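Hypothetical protein ST1444 (PDB 2EO0) probably resolves Holliday junctions as a magnesium-dependent endonuclease, placing paired nicks in opposing strands of four-way DNA during recombination. Local coordinates at residues I70-A75 with G113-D118; M98-K103 with G125-D130. All coordinates share one frame; numbering follows the deposited sequence.

Contact 1. Residues I70-A75 with G113-D118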
ATOM      1  N   ILE A  70     -19.742  -7.615 -10.691  1.00 41.00           N
ATOM      2  CA  ILE A  70     -19.102  -6.428 -10.164  1.00 37.70           C
ATOM      3  C   ILE A  70     -19.288  -5.331 -11.206  1.00 32.67           C
ATOM      4  O   ILE A  70     -19.028  -5.531 -12.387  1.00 34.50           O
ATOM      5  CB  ILE A  70     -17.630  -6.675  -9.898  1.00 53.53           C
ATOM      6  CG1 ILE A  70     -16.991  -5.410  -9.328  1.00 48.11           C
ATOM      7  CG2 ILE A  70     -16.958  -7.119 -11.174  1.00 68.80           C
ATOM      8  CD1 ILE A  70     -15.620  -5.629  -8.747  1.00 62.20           C
ATOM      9  N   GLU A  71     -19.781  -4.186 -10.748  1.00 33.97           N
ATOM     10  CA  GLU A  71     -20.066  -3.018 -11.584  1.00 32.56           C
ATOM     11  C   GLU A  71     -18.875  -2.493 -12.385  1.00 38.66           C
ATOM     12  O   GLU A  71     -17.767  -2.309 -11.860  1.00 34.19           O
ATOM     13  CB  GLU A  71     -20.649  -1.912 -10.702  1.00 32.88           C
ATOM     14  CG  GLU A  71     -21.249  -0.728 -11.438  1.00 35.09           C
ATOM     15  CD  GLU A  71     -20.217   0.307 -11.807  1.00 35.00           C
ATOM     16  OE1 GLU A  71     -19.431   0.699 -10.924  1.00 40.18           O
ATOM     17  OE2 GLU A  71     -20.198   0.740 -12.971  1.00 37.13           O
ATOM     18  N   LYS A  72     -19.142  -2.240 -13.662  1.00 30.34           N
ATOM     19  CA  LYS A  72     -18.159  -1.766 -14.628  1.00 33.25           C
ATOM     20  C   LYS A  72     -17.202  -0.654 -14.179  1.00 38.95           C
ATOM     21  O   LYS A  72     -15.973  -0.835 -14.187  1.00 36.65           O
ATOM     22  CB  LYS A  72     -18.901  -1.330 -15.887  1.00 32.40           C
ATOM     23  CG  LYS A  72     -18.055  -0.751 -16.991  1.00 33.43           C
ATOM     24  CD  LYS A  72     -18.953  -0.026 -17.987  1.00 40.48           C
ATOM     25  CE  LYS A  72     -18.171   0.513 -19.185  1.00 57.41           C
ATOM     26  NZ  LYS A  72     -17.134   1.532 -18.800  1.00 58.32           N
ATOM     27  N   GLU A  73     -17.765   0.494 -13.807  1.00 34.11           N
ATOM     28  CA  GLU A  73     -16.977   1.641 -13.394  1.00 30.59           C
ATOM     29  C   GLU A  73     -16.154   1.388 -12.147  1.00 36.75           C
ATOM     30  O   GLU A  73     -15.031   1.874 -12.038  1.00 45.26           O
ATOM     31  CB  GLU A  73     -17.882   2.864 -13.200  1.00 37.62           C
ATOM     32  CG  GLU A  73     -18.066   3.679 -14.485  1.00 36.31           C
ATOM     33  CD  GLU A  73     -19.116   4.790 -14.384  1.00 45.51           C
ATOM     34  OE1 GLU A  73     -19.287   5.420 -13.311  1.00 36.41           O
ATOM     35  OE2 GLU A  73     -19.759   5.052 -15.417  1.00 46.69           O
ATOM     36  N   GLN A  74     -16.707   0.629 -11.206  1.00 39.25           N
ATOM     37  CA  GLN A  74     -15.994   0.303  -9.988  1.00 34.15           C
ATOM     38  C   GLN A  74     -14.851  -0.665 -10.284  1.00 41.74           C
ATOM     39  O   GLN A  74     -13.766  -0.547  -9.715  1.00 45.20           O
ATOM     40  CB  GLN A  74     -16.942  -0.316  -8.960  1.00 41.54           C
ATOM     41  CG  GLN A  74     -16.225  -1.116  -7.858  1.00 45.89           C
ATOM     42  CD  GLN A  74     -17.159  -1.524  -6.739  1.00 38.48           C
ATOM     43  OE1 GLN A  74     -17.460  -2.699  -6.554  1.00 39.25           O
ATOM     44  NE2 GLN A  74     -17.627  -0.543  -5.988  1.00 39.49           N
ATOM     45  N   ALA A  75     -15.090  -1.616 -11.179  1.00 38.81           N
ATOM     46  CA  ALA A  75     -14.076  -2.594 -11.519  1.00 37.62           C
ATOM     47  C   ALA A  75     -12.944  -1.958 -12.291  1.00 33.38           C
ATOM     48  O   ALA A  75     -11.779  -2.267 -12.065  1.00 43.97           O
ATOM     49  CB  ALA A  75     -14.676  -3.730 -12.329  1.00 28.25           C
ATOM     50  N   GLY A 113     -21.495  -5.093 -20.028  1.00 48.32           N
ATOM     51  CA  GLY A 113     -20.399  -4.189 -19.694  1.00 40.38           C
ATOM     52  C   GLY A 113     -19.793  -4.350 -18.304  1.00 46.43           C
ATOM     53  O   GLY A 113     -18.727  -3.805 -17.997  1.00 35.05           O
ATOM     54  N   ASN A 114     -20.478  -5.087 -17.442  1.00 41.40           N
ATOM     55  CA  ASN A 114     -19.951  -5.280 -16.109  1.00 37.84           C
ATOM     56  C   ASN A 114     -19.019  -6.473 -16.128  1.00 32.49           C
ATOM     57  O   ASN A 114     -18.694  -7.000 -17.187  1.00 32.87           O
ATOM     58  CB  ASN A 114     -21.089  -5.477 -15.112  1.00 32.51           C
ATOM     59  CG  ASN A 114     -22.116  -4.378 -15.200  1.00 32.19           C
ATOM     60  OD1 ASN A 114     -23.154  -4.537 -15.842  1.00 34.28           O
ATOM     61  ND2 ASN A 114     -21.824  -3.239 -14.577  1.00 38.99           N
ATOM     62  N   TYR A 115     -18.583  -6.897 -14.956  1.00 33.30           N
ATOM     63  CA  TYR A 115     -17.664  -8.003 -14.870  1.00 29.88           C
ATOM     64  C   TYR A 115     -18.248  -9.044 -13.963  1.00 38.85           C
ATOM     65  O   TYR A 115     -18.954  -8.722 -13.004  1.00 42.30           O
ATOM     66  CB  TYR A 115     -16.323  -7.510 -14.346  1.00 35.02           C
ATOM     67  CG  TYR A 115     -15.662  -6.530 -15.289  1.00 28.87           C
ATOM     68  CD1 TYR A 115     -14.801  -6.964 -16.278  1.00 37.01           C
ATOM     69  CD2 TYR A 115     -15.971  -5.175 -15.242  1.00 24.35           C
ATOM     70  CE1 TYR A 115     -14.269  -6.069 -17.204  1.00 33.93           C
ATOM     71  CE2 TYR A 115     -15.459  -4.298 -16.142  1.00 23.76           C
ATOM     72  CZ  TYR A 115     -14.609  -4.735 -17.127  1.00 35.57           C
ATOM     73  OH  TYR A 115     -14.109  -3.831 -18.053  1.00 42.44           O
ATOM     74  N   ALA A 116     -17.962 -10.303 -14.278  1.00 41.67           N
ATOM     75  CA  ALA A 116     -18.495 -11.392 -13.491  1.00 41.26           C
ATOM     76  C   ALA A 116     -17.658 -12.637 -13.541  1.00 34.17           C
ATOM     77  O   ALA A 116     -16.794 -12.814 -14.403  1.00 35.26           O
ATOM     78  CB  ALA A 116     -19.916 -11.712 -13.934  1.00 49.96           C
ATOM     79  N   ILE A 117     -17.946 -13.498 -12.580  1.00 33.11           N
ATOM     80  CA  ILE A 117     -17.264 -14.757 -12.418  1.00 33.81           C
ATOM     81  C   ILE A 117     -18.343 -15.678 -11.844  1.00 38.40           C
ATOM     82  O   ILE A 117     -19.183 -15.244 -11.032  1.00 34.99           O
ATOM     83  CB  ILE A 117     -16.050 -14.583 -11.436  1.00 37.65           C
ATOM     84  CG1 ILE A 117     -15.297 -15.903 -11.272  1.00 32.93           C
ATOM     85  CG2 ILE A 117     -16.506 -14.005 -10.087  1.00 24.31           C
ATOM     86  CD1 ILE A 117     -14.323 -16.195 -12.431  1.00 34.99           C
ATOM     87  N   ASP A 118     -18.360 -16.928 -12.299  1.00 36.77           N
ATOM     88  CA  ASP A 118     -19.339 -17.904 -11.818  1.00 31.26           C
ATOM     89  C   ASP A 118     -18.997 -18.321 -10.375  1.00 36.11           C
ATOM     90  O   ASP A 118     -17.819 -18.474 -10.043  1.00 38.32           O
ATOM     91  CB  ASP A 118     -19.340 -19.100 -12.769  1.00 29.82           C
ATOM     92  CG  ASP A 118     -17.964 -19.690 -12.951  1.00 57.28           C
ATOM     93  OD1 ASP A 118     -17.690 -20.726 -12.310  1.00 67.16           O
ATOM     94  OD2 ASP A 118     -17.141 -19.116 -13.715  1.00 55.88           O
TER
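Ile70 and Tyr115 face each other as an antiparallel hydrogen-bonded pair. Ile70 N donates to Tyr115 O at 2.7 Å, and Tyr115 N donates back to Ile70 O at 2.9 Å. This bridge joins the end of strand 68-70 to the start of strand 115-117, within the small three-stranded antiparallel sheet.

The tight part is buried and lies around the tyrosine. On the isoleucine, CG2 sits between the backbone N and the carbonyl carbon, CG1 being anti to N (chi1 -179°), and it is CG2 that meets Tyr115 CB, at 3.3 Å. Outside the two segments, the Ile70 side chain packs on Phe104 and Leu107. In the first turn of helix 72-85, Ala75 CB approaches Tyr115 CD2 to 3.5 Å, obliquely to the ring. Lys72 CA lies at the ring edge, near its plane. Beyond the contact, Tyr115 OH is hydrogen-bonded to Glu76, and the ring makes a cation-pi contact with Arg79.

The solvent side is formed by Glu71, Lys72, Gly113 and Asn114. Here the aliphatic stem of Lys72 passes Gly113 O, with CB 3.3 Å from that oxygen. The chain then bends at its last torsion (chi4 -62°), and NZ forms a salt bridge with Glu76. Exposed Glu71 is the N-cap of the helix. Its OE1 accepts from Gln74 N at 2.7 Å and its OE2 from Glu73 N at 2.6 Å, both donors lying above the carboxylate plane.

The chemistry is thus divided. Backbone bonds fix the strand pairing, apolar contacts seat the tyrosine against the helix start, and the Glu71 carboxylate satisfies two amides of the first turn, where its negative charge probably also suits the helix dipole.

Contact 2. Residues M98-K103 with G125-D130; sequences MLRFIK and GMELED
Two backbone bonds tie Phe101 to Met126: Phe101 N donates to Met126 O at 3.0 Å, and Met126 N returns a bond to Phe101 O at 3.1 Å. They make a single antiparallel bridge. Arg100 NH1 adds a weak bond to Gly125 O at 3.5 Å, which lies at the guanidinium edge. Glu127 CG sits over the centre of one guanidinium face, 4.0 Å above it. The two side chains run side by side with their planes stacked, but the charges stay beyond salt-bridge distance.

The Phe101 ring brings its CD2 edge to Met126 O and its CE2 to Leu128 N, 3.7 Å away. Leu128 CD1 touches CE2 at 4.2 Å. An alanine here would remove the ring and would probably leave a gap beside Leu128, whose CD1 would lose its apolar partner. Gly125 CA lies against Ile102 CG2, with little room for a side chain.

The bridge ties edge strand 98-103 of the five-stranded sheet to the lead-in of helix 128-143. Phe101 also packs on Leu131 of that helix and Ile18 of helix 13-24, while strand 88-95 pairs with the other edge of 98-103.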
ATOM      1  N   MET A  98     -18.304 -19.777   3.560  1.00 36.69           N
ATOM      2  CA  MET A  98     -16.895 -19.760   3.169  1.00 43.74           C
ATOM      3  C   MET A  98     -16.385 -18.424   2.604  1.00 42.02           C
ATOM      4  O   MET A  98     -17.165 -17.581   2.115  1.00 36.06           O
ATOM      5  CB  MET A  98     -16.605 -20.900   2.170  1.00 34.68           C
ATOM      6  CG  MET A  98     -17.300 -20.758   0.818  1.00 42.84           C
ATOM      7  SD  MET A  98     -16.728 -21.997  -0.401  1.00 43.90           S
ATOM      8  CE  MET A  98     -17.738 -23.393   0.084  1.00 43.44           C
ATOM      9  N   LEU A  99     -15.063 -18.257   2.707  1.00 34.54           N
ATOM     10  CA  LEU A  99     -14.338 -17.082   2.241  1.00 28.89           C
ATOM     11  C   LEU A  99     -13.344 -17.499   1.165  1.00 33.99           C
ATOM     12  O   LEU A  99     -12.501 -18.375   1.381  1.00 36.47           O
ATOM     13  CB  LEU A  99     -13.589 -16.442   3.399  1.00 26.29           C
ATOM     14  CG  LEU A  99     -12.598 -15.311   3.092  1.00 31.92           C
ATOM     15  CD1 LEU A  99     -13.331 -14.022   2.604  1.00 17.57           C
ATOM     16  CD2 LEU A  99     -11.800 -15.050   4.379  1.00 30.40           C
ATOM     17  N   ARG A 100     -13.426 -16.854   0.011  1.00 32.48           N
ATOM     18  CA  ARG A 100     -12.540 -17.180  -1.094  1.00 35.43           C
ATOM     19  C   ARG A 100     -11.912 -15.958  -1.762  1.00 30.97           C
ATOM     20  O   ARG A 100     -12.430 -14.846  -1.668  1.00 30.35           O
ATOM     21  CB  ARG A 100     -13.307 -17.969  -2.141  1.00 40.08           C
ATOM     22  CG  ARG A 100     -13.926 -19.205  -1.601  1.00 34.59           C
ATOM     23  CD  ARG A 100     -12.903 -20.269  -1.401  1.00 38.64           C
ATOM     24  NE  ARG A 100     -13.432 -21.233  -0.454  1.00 58.84           N
ATOM     25  CZ  ARG A 100     -13.082 -22.507  -0.406  1.00 57.68           C
ATOM     26  NH1 ARG A 100     -12.179 -22.973  -1.267  1.00 63.17           N
ATOM     27  NH2 ARG A 100     -13.664 -23.312   0.480  1.00 45.38           N
ATOM     28  N   PHE A 101     -10.813 -16.211  -2.463  1.00 27.73           N
ATOM     29  CA  PHE A 101     -10.054 -15.191  -3.167  1.00 32.44           C
ATOM     30  C   PHE A 101      -9.615 -15.697  -4.520  1.00 32.22           C
ATOM     31  O   PHE A 101      -9.074 -16.784  -4.618  1.00 26.47           O
ATOM     32  CB  PHE A 101      -8.774 -14.864  -2.383  1.00 38.68           C
ATOM     33  CG  PHE A 101      -9.023 -14.405  -0.991  1.00 34.02           C
ATOM     34  CD1 PHE A 101      -9.240 -13.065  -0.724  1.00 34.67           C
ATOM     35  CD2 PHE A 101      -9.092 -15.328   0.055  1.00 36.35           C
ATOM     36  CE1 PHE A 101      -9.525 -12.644   0.585  1.00 37.78           C
ATOM     37  CE2 PHE A 101      -9.376 -14.927   1.351  1.00 29.91           C
ATOM     38  CZ  PHE A 101      -9.593 -13.586   1.621  1.00 36.66           C
ATOM     39  N   ILE A 102      -9.821 -14.902  -5.554  1.00 33.07           N
ATOM     40  CA  ILE A 102      -9.345 -15.262  -6.885  1.00 34.45           C
ATOM     41  C   ILE A 102      -8.629 -14.031  -7.429  1.00 35.92           C
ATOM     42  O   ILE A 102      -8.798 -12.928  -6.896  1.00 35.15           O
ATOM     43  CB  ILE A 102     -10.500 -15.597  -7.836  1.00 41.83           C
ATOM     44  CG1 ILE A 102     -11.549 -14.493  -7.755  1.00 38.40           C
ATOM     45  CG2 ILE A 102     -11.092 -16.963  -7.489  1.00 39.94           C
ATOM     46  CD1 ILE A 102     -12.583 -14.570  -8.846  1.00 48.99           C
ATOM     47  N   LYS A 103      -7.817 -14.215  -8.469  1.00 38.41           N
ATOM     48  CA  LYS A 103      -7.127 -13.083  -9.093  1.00 29.69           C
ATOM     49  C   LYS A 103      -8.219 -12.252  -9.750  1.00 34.85           C
ATOM     50  O   LYS A 103      -9.110 -12.788 -10.414  1.00 27.03           O
ATOM     51  CB  LYS A 103      -6.157 -13.535 -10.185  1.00 35.90           C
ATOM     52  CG  LYS A 103      -4.809 -14.010  -9.708  1.00 37.27           C
ATOM     53  CD  LYS A 103      -4.009 -14.554 -10.889  1.00 50.48           C
ATOM     54  CE  LYS A 103      -2.489 -14.558 -10.630  1.00 65.82           C
ATOM     55  NZ  LYS A 103      -2.066 -15.280  -9.392  1.00 59.82           N
ATOM     56  N   GLY A 125     -11.791 -21.305  -5.545  1.00 47.70           N
ATOM     57  CA  GLY A 125     -10.720 -20.336  -5.410  1.00 47.46           C
ATOM     58  C   GLY A 125      -9.851 -20.678  -4.216  1.00 48.06           C
ATOM     59  O   GLY A 125      -9.984 -21.754  -3.641  1.00 40.67           O
ATOM     60  N   MET A 126      -8.970 -19.770  -3.820  1.00 45.03           N
ATOM     61  CA  MET A 126      -8.107 -20.066  -2.689  1.00 47.37           C
ATOM     62  C   MET A 126      -8.599 -19.492  -1.381  1.00 40.16           C
ATOM     63  O   MET A 126      -9.403 -18.567  -1.355  1.00 44.79           O
ATOM     64  CB  MET A 126      -6.673 -19.598  -2.973  1.00 48.48           C
ATOM     65  CG  MET A 126      -6.435 -18.114  -2.973  1.00 46.17           C
ATOM     66  SD  MET A 126      -5.162 -17.679  -4.220  1.00 54.77           S
ATOM     67  CE  MET A 126      -3.661 -17.822  -3.354  1.00 47.88           C
ATOM     68  N   GLU A 127      -8.146 -20.087  -0.285  1.00 39.37           N
ATOM     69  CA  GLU A 127      -8.509 -19.591   1.030  1.00 37.96           C
ATOM     70  C   GLU A 127      -7.414 -18.652   1.456  1.00 32.89           C
ATOM     71  O   GLU A 127      -6.412 -18.511   0.762  1.00 37.22           O
ATOM     72  CB  GLU A 127      -8.636 -20.719   2.032  1.00 47.10           C
ATOM     73  CG  GLU A 127      -9.681 -21.727   1.649  1.00 46.96           C
ATOM     74  CD  GLU A 127      -9.994 -22.648   2.793  1.00 61.03           C
ATOM     75  OE1 GLU A 127     -10.555 -22.153   3.807  1.00 59.88           O
ATOM     76  OE2 GLU A 127      -9.671 -23.854   2.677  1.00 56.75           O
ATOM     77  N   LEU A 128      -7.615 -17.991   2.582  1.00 33.36           N
ATOM     78  CA  LEU A 128      -6.644 -17.034   3.076  1.00 33.94           C
ATOM     79  C   LEU A 128      -5.243 -17.633   3.110  1.00 37.02           C
ATOM     80  O   LEU A 128      -4.291 -17.067   2.563  1.00 40.11           O
ATOM     81  CB  LEU A 128      -7.065 -16.564   4.465  1.00 38.65           C
ATOM     82  CG  LEU A 128      -6.483 -15.253   5.011  1.00 33.96           C
ATOM     83  CD1 LEU A 128      -6.154 -14.272   3.900  1.00 41.91           C
ATOM     84  CD2 LEU A 128      -7.497 -14.669   5.946  1.00 30.17           C
ATOM     85  N   GLU A 129      -5.133 -18.800   3.728  1.00 36.96           N
ATOM     86  CA  GLU A 129      -3.863 -19.480   3.842  1.00 36.11           C
ATOM     87  C   GLU A 129      -3.230 -19.737   2.486  1.00 38.11           C
ATOM     88  O   GLU A 129      -2.008 -19.767   2.373  1.00 46.69           O
ATOM     89  CB  GLU A 129      -4.043 -20.788   4.589  1.00 41.13           C
ATOM     90  CG  GLU A 129      -2.965 -21.011   5.627  1.00 63.81           C
ATOM     91  CD  GLU A 129      -2.911 -19.885   6.656  1.00 70.34           C
ATOM     92  OE1 GLU A 129      -3.877 -19.756   7.459  1.00 60.60           O
ATOM     93  OE2 GLU A 129      -1.900 -19.135   6.646  1.00 64.14           O
ATOM     94  N   ASP A 130      -4.045 -19.932   1.459  1.00 31.94           N
ATOM     95  CA  ASP A 130      -3.501 -20.158   0.125  1.00 39.78           C
ATOM     96  C   ASP A 130      -3.063 -18.824  -0.447  1.00 41.08           C
ATOM     97  O   ASP A 130      -2.036 -18.724  -1.129  1.00 39.60           O
ATOM     98  CB  ASP A 130      -4.548 -20.790  -0.799  1.00 41.79           C
ATOM     99  CG  ASP A 130      -5.116 -22.083  -0.239  1.00 50.35           C
ATOM    100  OD1 ASP A 130      -4.360 -23.064  -0.122  1.00 46.10           O
ATOM    101  OD2 ASP A 130      -6.322 -22.111   0.098  1.00 63.01           O
TER

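How the contacts relate
Contact 1 and contact 2 lie about 19 Å apart, centre to centre, and their segments alternate along the chain. They touch directly where Ile117 CG1 packs on Ile102 CD1 at 3.9 Å. Contact 1 belongs to the small three-stranded sheet, contact 2 to the edge of the five-stranded one, so this packing joins the two. Both lie near the probable magnesium site of Glu15, Asp45 and Glu58. The side chain of Ile70 is about 5 Å from that of Glu58 and about 9 Å from that of Asp45. The side chain of Phe101 is about 9 Å from those of Glu15 and Glu58. None of the three probable magnesium ligands belongs to either contact.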